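Local coordinates for cytochrome P450 (PDB 6G5O), which belongs to the cytochrome P450 family of haem proteins and holds a protoporphyrin IX containing iron in a mainly helical fold with smaller beta sheets, at residues 5-10 with 370-375; 110-115 with 348-353; 244-249 with 343-348. All blocks are in the same frame, centred on the assembly; numbering follows the deposited sequence.

Contact 1: 5-10 with 370-375; sequences ELPDPF and QRKVGF
Lys372 carries the one hydrogen bond between the N-terminal segment 5-10 and strand segment 370-375. Its CG stands anti to the backbone N (chi1 -180°), and the rest of the chain is fully extended. This reach brings Lys372 NZ to 2.9 Å from Glu5 O. The ammonium meets that oxygen in the carbonyl plane, with a C=O...N angle of 150°. NZ also donates to Lys3 O, so two backbone carbonyls near the N-terminus grip the same ammonium.

Leu6 lies across the lysine chain at about a right angle, with Leu6 CG 4.1 Å from Lys372 CG. Its CG is beside the backbone N (chi1 -83°). Together with chi2, this puts Leu6 CD2 against the strand backbone, 3.2 Å from Lys372 O. Pro7 adds an outer apolar contact, its CD against Lys372 CB.

Pro9 faces the strand. Pro9 CB sits 3.5 Å from Gln370 O, and Pro9 CG packs 4.0 Å from Arg371 CG. The same CG of Pro9 also lies over one face of the Phe10 ring, offset toward the rim. Phe10 reaches Arg371 with CE2, 4.1 Å from Arg371 CG, so both rings share the aliphatic part of the arginine. The Arg371 chain bends at chi2, and its guanidinium is held by Thr268, Ser265 and Phe264. Asp8 OD1 accepts from Phe10 N at 3.3 Å, a capping bond ahead of helix 11-16.

The contact ties the N-terminal loop to the C-terminal beta hairpin of the P450 fold, with the Arg371 side chain about 9 Å from the haem. Strand 351-366 pairs with this part of strand 369-384, through Glu364 to Arg371 and Asn362 to Val373. Helix 223-238 touches Leu6, and helix 295-298 touches Phe10 and Arg371.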
# COMPACT_ATOMS: atom_id res chain seq x y z
N GLU A 5 -17.53 -4.69 5.44
CA GLU A 5 -17.62 -3.25 5.54
C GLU A 5 -16.41 -2.67 6.26
O GLU A 5 -16.02 -3.23 7.27
CB GLU A 5 -18.89 -2.87 6.30
CG GLU A 5 -19.10 -1.35 6.51
CD GLU A 5 -20.56 -0.96 6.82
OE1 GLU A 5 -21.46 -1.85 6.76
OE2 GLU A 5 -20.79 0.25 7.12
N LEU A 6 -15.86 -1.55 5.77
CA LEU A 6 -14.92 -0.72 6.53
C LEU A 6 -15.59 0.61 6.83
O LEU A 6 -15.68 1.47 5.95
CB LEU A 6 -13.61 -0.48 5.77
CG LEU A 6 -12.54 -1.58 5.87
CD1 LEU A 6 -13.09 -2.86 5.27
CD2 LEU A 6 -11.23 -1.18 5.20
N PRO A 7 -16.08 0.78 8.06
CA PRO A 7 -16.71 2.02 8.46
C PRO A 7 -15.72 3.17 8.41
O PRO A 7 -14.52 2.94 8.45
CB PRO A 7 -17.11 1.78 9.93
CG PRO A 7 -17.14 0.31 10.09
CD PRO A 7 -16.09 -0.21 9.15
N ASP A 8 -16.26 4.38 8.34
CA ASP A 8 -15.50 5.60 8.31
C ASP A 8 -15.54 6.21 9.71
O ASP A 8 -16.46 6.96 10.03
CB ASP A 8 -16.11 6.55 7.26
CG ASP A 8 -15.42 7.92 7.20
OD1 ASP A 8 -14.26 8.03 7.58
OD2 ASP A 8 -16.06 8.89 6.74
N PRO A 9 -14.51 5.95 10.55
CA PRO A 9 -14.51 6.55 11.89
C PRO A 9 -14.24 8.05 11.92
O PRO A 9 -14.32 8.63 12.99
CB PRO A 9 -13.32 5.86 12.56
CG PRO A 9 -12.36 5.69 11.43
CD PRO A 9 -13.24 5.24 10.28
N PHE A 10 -13.88 8.64 10.79
CA PHE A 10 -13.43 10.06 10.76
C PHE A 10 -14.52 11.08 10.44
O PHE A 10 -14.25 12.30 10.38
CB PHE A 10 -12.31 10.22 9.71
CG PHE A 10 -11.17 9.27 9.90
CD1 PHE A 10 -10.19 9.53 10.84
CD2 PHE A 10 -11.09 8.10 9.15
CE1 PHE A 10 -9.14 8.65 11.03
CE2 PHE A 10 -10.05 7.22 9.33
CZ PHE A 10 -9.07 7.49 10.29
N GLN A 370 -10.83 4.54 15.77
CA GLN A 370 -10.57 3.13 15.72
C GLN A 370 -10.99 2.72 14.31
O GLN A 370 -12.16 2.85 13.94
CB GLN A 370 -11.39 2.40 16.81
CG GLN A 370 -11.08 2.85 18.25
CD GLN A 370 -9.67 2.48 18.72
OE1 GLN A 370 -9.35 1.29 18.82
NE2 GLN A 370 -8.84 3.49 19.00
N ARG A 371 -10.03 2.24 13.52
CA ARG A 371 -10.23 2.07 12.08
C ARG A 371 -10.02 0.67 11.61
O ARG A 371 -8.91 0.17 11.63
CB ARG A 371 -9.28 2.97 11.27
CG ARG A 371 -9.79 3.11 9.83
CD ARG A 371 -8.76 3.12 8.73
NE ARG A 371 -9.47 3.06 7.45
CZ ARG A 371 -8.91 2.71 6.30
NH1 ARG A 371 -7.61 2.41 6.22
NH2 ARG A 371 -9.67 2.67 5.22
N LYS A 372 -11.07 0.03 11.13
CA LYS A 372 -10.91 -1.25 10.51
C LYS A 372 -10.13 -1.11 9.20
O LYS A 372 -10.60 -0.42 8.27
CB LYS A 372 -12.26 -1.87 10.23
CG LYS A 372 -12.19 -3.24 9.58
CD LYS A 372 -13.61 -3.82 9.52
CE LYS A 372 -13.70 -5.15 8.78
NZ LYS A 372 -15.10 -5.63 8.60
N VAL A 373 -8.95 -1.74 9.14
CA VAL A 373 -8.12 -1.75 7.93
C VAL A 373 -8.21 -3.06 7.18
O VAL A 373 -7.84 -3.12 6.02
CB VAL A 373 -6.62 -1.42 8.23
CG1 VAL A 373 -5.93 -2.58 8.95
CG2 VAL A 373 -5.86 -1.07 6.92
N GLY A 374 -8.77 -4.09 7.83
CA GLY A 374 -8.87 -5.42 7.26
C GLY A 374 -9.09 -6.48 8.33
O GLY A 374 -9.81 -6.26 9.30
N PHE A 375 -8.44 -7.63 8.15
CA PHE A 375 -8.59 -8.80 9.01
C PHE A 375 -7.23 -9.37 9.45
O PHE A 375 -6.30 -9.42 8.65
CB PHE A 375 -9.32 -9.88 8.27
CG PHE A 375 -10.66 -9.45 7.78
CD1 PHE A 375 -11.79 -9.60 8.57
CD2 PHE A 375 -10.80 -8.86 6.54
CE1 PHE A 375 -13.03 -9.21 8.12
CE2 PHE A 375 -12.04 -8.50 6.06
CZ PHE A 375 -13.16 -8.65 6.85

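Contact 2: 110-115 with 348-353; sequences IVEETL and AQKVAS
This is a mixed apolar and charged contact near the periphery of the fold. It joins helix 97-117 to the region where helix 333-350 is followed by strand 351-366. Lys350 lies at the centre. Its CG is beside the backbone N (chi1 -78°), and the chain runs out before bending at chi4. Val111 CG1 meets the middle of that chain, 4.1 Å from Lys350 CD. The tip then comes to Glu112, whose chain crosses it at about a right angle. Glu112 OE2 forms a salt bridge with Lys350 NZ at 3.4 Å, and Lys350 CE is equally near that oxygen. Glu112 gets there by a bend at chi2 (-90°).

One turn on from Val111, Leu115 points at the second segment. Its CD1 lies 3.7 Å from Lys350 O, and its CD2 is 4.5 Å from Val351 CG2. Val111 CG1 approaches the same Val351 methyl at 4.4 Å. Phe382 of strand 369-384 touches Leu115 and Val351, and Phe126 of helix 122-139 packs on Val111. The Glu112-Lys350 ion pair lies on the more exposed side. Helix 97-117 thus packs where the long helix after the haem-binding loop of a P450 runs on into the C-terminal beta hairpin.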
# COMPACT_ATOMS: atom_id res chain seq x y z
N ILE A 110 -2.64 -20.32 -7.57
CA ILE A 110 -3.09 -20.19 -6.18
C ILE A 110 -4.63 -20.25 -6.06
O ILE A 110 -5.17 -20.78 -5.09
CB ILE A 110 -2.48 -18.94 -5.49
CG1 ILE A 110 -2.76 -18.92 -3.99
CG2 ILE A 110 -3.06 -17.66 -6.02
CD1 ILE A 110 -2.14 -20.05 -3.20
N VAL A 111 -5.34 -19.71 -7.05
CA VAL A 111 -6.79 -19.84 -7.04
C VAL A 111 -7.22 -21.33 -7.22
O VAL A 111 -8.08 -21.79 -6.49
CB VAL A 111 -7.48 -18.90 -8.05
CG1 VAL A 111 -8.95 -19.23 -8.21
CG2 VAL A 111 -7.34 -17.44 -7.60
N GLU A 112 -6.60 -22.04 -8.15
CA GLU A 112 -6.93 -23.47 -8.42
C GLU A 112 -6.66 -24.36 -7.22
O GLU A 112 -7.52 -25.12 -6.84
CB GLU A 112 -6.16 -24.05 -9.62
CG GLU A 112 -6.32 -23.32 -10.95
CD GLU A 112 -7.47 -23.80 -11.83
OE1 GLU A 112 -8.51 -24.28 -11.32
OE2 GLU A 112 -7.32 -23.65 -13.06
N GLU A 113 -5.47 -24.24 -6.61
CA GLU A 113 -5.17 -24.92 -5.36
C GLU A 113 -6.15 -24.57 -4.21
O GLU A 113 -6.52 -25.43 -3.39
CB GLU A 113 -3.69 -24.70 -5.01
CG GLU A 113 -3.33 -24.38 -3.55
CD GLU A 113 -1.84 -24.05 -3.37
OE1 GLU A 113 -1.47 -22.92 -2.91
OE2 GLU A 113 -1.00 -24.93 -3.70
N THR A 114 -6.60 -23.33 -4.15
CA THR A 114 -7.58 -22.94 -3.14
C THR A 114 -8.98 -23.58 -3.41
O THR A 114 -9.73 -23.87 -2.47
CB THR A 114 -7.69 -21.42 -3.07
OG1 THR A 114 -6.40 -20.87 -2.76
CG2 THR A 114 -8.68 -21.01 -2.01
N LEU A 115 -9.31 -23.77 -4.68
CA LEU A 115 -10.54 -24.47 -5.05
C LEU A 115 -10.52 -25.94 -4.64
O LEU A 115 -11.54 -26.44 -4.20
CB LEU A 115 -10.83 -24.33 -6.55
CG LEU A 115 -11.44 -22.96 -6.85
CD1 LEU A 115 -11.46 -22.71 -8.35
CD2 LEU A 115 -12.84 -22.85 -6.22
N ALA A 348 -13.43 -14.14 -10.94
CA ALA A 348 -14.68 -14.07 -11.69
C ALA A 348 -14.84 -15.21 -12.72
O ALA A 348 -15.96 -15.62 -13.01
CB ALA A 348 -14.80 -12.72 -12.37
N GLN A 349 -13.73 -15.67 -13.28
CA GLN A 349 -13.77 -16.72 -14.29
C GLN A 349 -13.71 -18.16 -13.71
O GLN A 349 -13.94 -19.11 -14.44
CB GLN A 349 -12.66 -16.51 -15.31
CG GLN A 349 -12.89 -15.37 -16.27
CD GLN A 349 -11.58 -14.81 -16.83
OE1 GLN A 349 -10.57 -15.51 -16.92
NE2 GLN A 349 -11.59 -13.50 -17.18
N LYS A 350 -13.43 -18.31 -12.41
CA LYS A 350 -13.22 -19.63 -11.78
C LYS A 350 -14.07 -19.91 -10.53
O LYS A 350 -14.25 -21.07 -10.17
CB LYS A 350 -11.73 -19.77 -11.38
CG LYS A 350 -10.80 -20.11 -12.54
CD LYS A 350 -9.38 -19.65 -12.23
CE LYS A 350 -8.31 -20.44 -12.94
NZ LYS A 350 -8.58 -20.72 -14.37
N VAL A 351 -14.51 -18.88 -9.82
CA VAL A 351 -15.26 -19.06 -8.59
C VAL A 351 -16.71 -18.63 -8.80
O VAL A 351 -16.99 -17.58 -9.42
CB VAL A 351 -14.64 -18.25 -7.43
CG1 VAL A 351 -15.38 -18.49 -6.11
CG2 VAL A 351 -13.15 -18.53 -7.29
N ALA A 352 -17.64 -19.45 -8.29
CA ALA A 352 -19.07 -19.18 -8.41
C ALA A 352 -19.58 -18.38 -7.21
O ALA A 352 -20.42 -17.49 -7.37
CB ALA A 352 -19.85 -20.50 -8.57
N SER A 353 -19.06 -18.67 -6.02
CA SER A 353 -19.50 -17.96 -4.81
C SER A 353 -18.52 -18.22 -3.69
O SER A 353 -17.67 -19.07 -3.83
CB SER A 353 -20.89 -18.45 -4.37
OG SER A 353 -20.82 -19.80 -3.94

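Contact 3: 244-249 with 343-348; sequences ERLRKE and LLQTLA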
# COMPACT_ATOMS: atom_id res chain seq x y z
N GLU A 244 -20.59 -11.37 -10.63
CA GLU A 244 -21.21 -11.61 -11.96
C GLU A 244 -20.92 -10.43 -12.92
O GLU A 244 -20.59 -10.64 -14.08
CB GLU A 244 -22.75 -11.89 -11.82
CG GLU A 244 -23.36 -12.75 -12.92
N ARG A 245 -21.03 -9.19 -12.44
CA ARG A 245 -20.68 -8.03 -13.29
C ARG A 245 -19.25 -8.10 -13.83
O ARG A 245 -19.03 -7.84 -15.02
CB ARG A 245 -20.90 -6.71 -12.57
CG ARG A 245 -22.36 -6.26 -12.53
CD ARG A 245 -22.44 -4.76 -12.28
NE ARG A 245 -22.02 -4.01 -13.46
CZ ARG A 245 -21.76 -2.69 -13.49
NH1 ARG A 245 -21.83 -1.98 -12.38
NH2 ARG A 245 -21.39 -2.09 -14.63
N LEU A 246 -18.29 -8.50 -12.99
CA LEU A 246 -16.89 -8.65 -13.44
C LEU A 246 -16.72 -9.80 -14.42
O LEU A 246 -15.89 -9.72 -15.36
CB LEU A 246 -15.97 -8.87 -12.27
CG LEU A 246 -15.78 -7.66 -11.36
CD1 LEU A 246 -15.25 -8.14 -10.03
CD2 LEU A 246 -14.88 -6.60 -11.98
N ARG A 247 -17.48 -10.89 -14.23
CA ARG A 247 -17.43 -11.98 -15.22
C ARG A 247 -17.94 -11.51 -16.59
O ARG A 247 -17.27 -11.74 -17.60
CB ARG A 247 -18.18 -13.23 -14.72
CG ARG A 247 -18.27 -14.37 -15.74
CD ARG A 247 -18.77 -15.69 -15.12
NE ARG A 247 -20.02 -15.51 -14.37
CZ ARG A 247 -21.24 -15.51 -14.90
NH1 ARG A 247 -21.39 -15.69 -16.22
NH2 ARG A 247 -22.31 -15.31 -14.12
N LYS A 248 -19.08 -10.82 -16.63
CA LYS A 248 -19.74 -10.44 -17.91
C LYS A 248 -19.27 -9.12 -18.47
O LYS A 248 -19.51 -8.85 -19.63
CB LYS A 248 -21.27 -10.36 -17.76
CG LYS A 248 -22.00 -11.64 -17.37
N GLU A 249 -18.65 -8.27 -17.66
CA GLU A 249 -18.18 -6.96 -18.12
C GLU A 249 -16.71 -6.74 -17.70
O GLU A 249 -16.43 -5.85 -16.90
CB GLU A 249 -19.03 -5.83 -17.51
CG GLU A 249 -20.54 -5.82 -17.74
CD GLU A 249 -21.21 -4.65 -17.02
OE1 GLU A 249 -20.89 -3.48 -17.34
OE2 GLU A 249 -22.03 -4.89 -16.10
N LEU A 343 -6.23 -10.71 -10.17
CA LEU A 343 -6.98 -11.42 -9.14
C LEU A 343 -8.49 -11.35 -9.37
O LEU A 343 -9.17 -12.39 -9.39
CB LEU A 343 -6.65 -10.90 -7.76
CG LEU A 343 -7.42 -11.57 -6.64
CD1 LEU A 343 -7.11 -13.06 -6.52
CD2 LEU A 343 -7.15 -10.85 -5.33
N LEU A 344 -9.02 -10.13 -9.55
CA LEU A 344 -10.48 -9.99 -9.73
C LEU A 344 -11.02 -10.80 -10.92
O LEU A 344 -12.07 -11.41 -10.81
CB LEU A 344 -10.91 -8.54 -9.86
CG LEU A 344 -10.82 -7.60 -8.65
CD1 LEU A 344 -11.37 -6.23 -9.04
CD2 LEU A 344 -11.56 -8.13 -7.45
N GLN A 345 -10.29 -10.80 -12.03
CA GLN A 345 -10.67 -11.51 -13.24
C GLN A 345 -10.51 -13.02 -13.05
O GLN A 345 -11.40 -13.76 -13.46
CB GLN A 345 -9.89 -11.00 -14.49
CG GLN A 345 -10.58 -9.89 -15.29
CD GLN A 345 -12.09 -10.15 -15.47
OE1 GLN A 345 -12.47 -11.18 -16.02
NE2 GLN A 345 -12.96 -9.23 -14.94
N THR A 346 -9.44 -13.47 -12.39
CA THR A 346 -9.26 -14.88 -12.13
C THR A 346 -10.39 -15.43 -11.24
O THR A 346 -10.94 -16.48 -11.54
CB THR A 346 -7.89 -15.17 -11.54
OG1 THR A 346 -6.90 -14.65 -12.42
CG2 THR A 346 -7.65 -16.70 -11.35
N LEU A 347 -10.74 -14.71 -10.17
CA LEU A 347 -11.86 -15.11 -9.32
C LEU A 347 -13.20 -15.13 -10.08
O LEU A 347 -14.03 -16.02 -9.89
CB LEU A 347 -11.97 -14.21 -8.11
CG LEU A 347 -10.80 -14.22 -7.11
CD1 LEU A 347 -10.96 -13.09 -6.10
CD2 LEU A 347 -10.72 -15.56 -6.40
N ALA A 348 -13.43 -14.14 -10.94
CA ALA A 348 -14.68 -14.07 -11.69
C ALA A 348 -14.84 -15.21 -12.72
O ALA A 348 -15.96 -15.62 -13.01
CB ALA A 348 -14.80 -12.72 -12.37
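Ala348 CB packs against helix 240-248. It lies 4.0 Å from Leu246 CB and 3.7 Å from Arg247 N, so the alanine methyl rests directly on the backbone of that helix. Arg247 runs alongside the end of the segment, with Arg247 CD 3.5 Å from Ala348 O. Its CG is anti to the backbone N (chi1 175°), and the chain turns at chi3. Leu246 CD1 reaches Leu344 CB at 4.4 Å.

The polar link is Gln345 NE2 to Leu246 O, 3.0 Å long and nearly straight at the hydrogen (172°). The oxygen lies in the amide plane, but the donor stands above the carbonyl plane. The bend at chi2 of Gln345 brings the amide across to it.

The axes of segments 244-248 and 343-348 cross at -96° and approach to 8.8 Å. In this P450 fold, helix 333-350 is a long helix that is also packed against helices 223-238, 253-264 and 97-117.

Farther out, Thr253 OG1 takes a second bond from Gln345 NE2, which helps to fix the amide. Leu236 of helix 223-238 touches both Leu246 and Leu344. Arg245 grips Glu249 side-on with NE and NH2, and NH2 also bridges to Asp314.

Contacts 2 and 3 are neighbours, with centres 11 Å apart. Both use helix 333-350 and share Ala348. They also touch, through Val111 CG2 and Thr346 CG2 at 3.8 Å. Contact 3 is the buried one, with apolar packing and one neutral hydrogen bond to a backbone oxygen. Contacts 1 and 2 are partly buried. Contact 2 has an ion pair on its more exposed side, Glu112 being exposed. Contact 1 stands apart, its centre about 27 Å from that of contact 2 and 26 Å from that of contact 3. It joins a loop to a strand, and its lysine bonds to backbone oxygen. Contacts 1 and 2 still reach the same sheet, through adjacent strands 369-384 and 351-366.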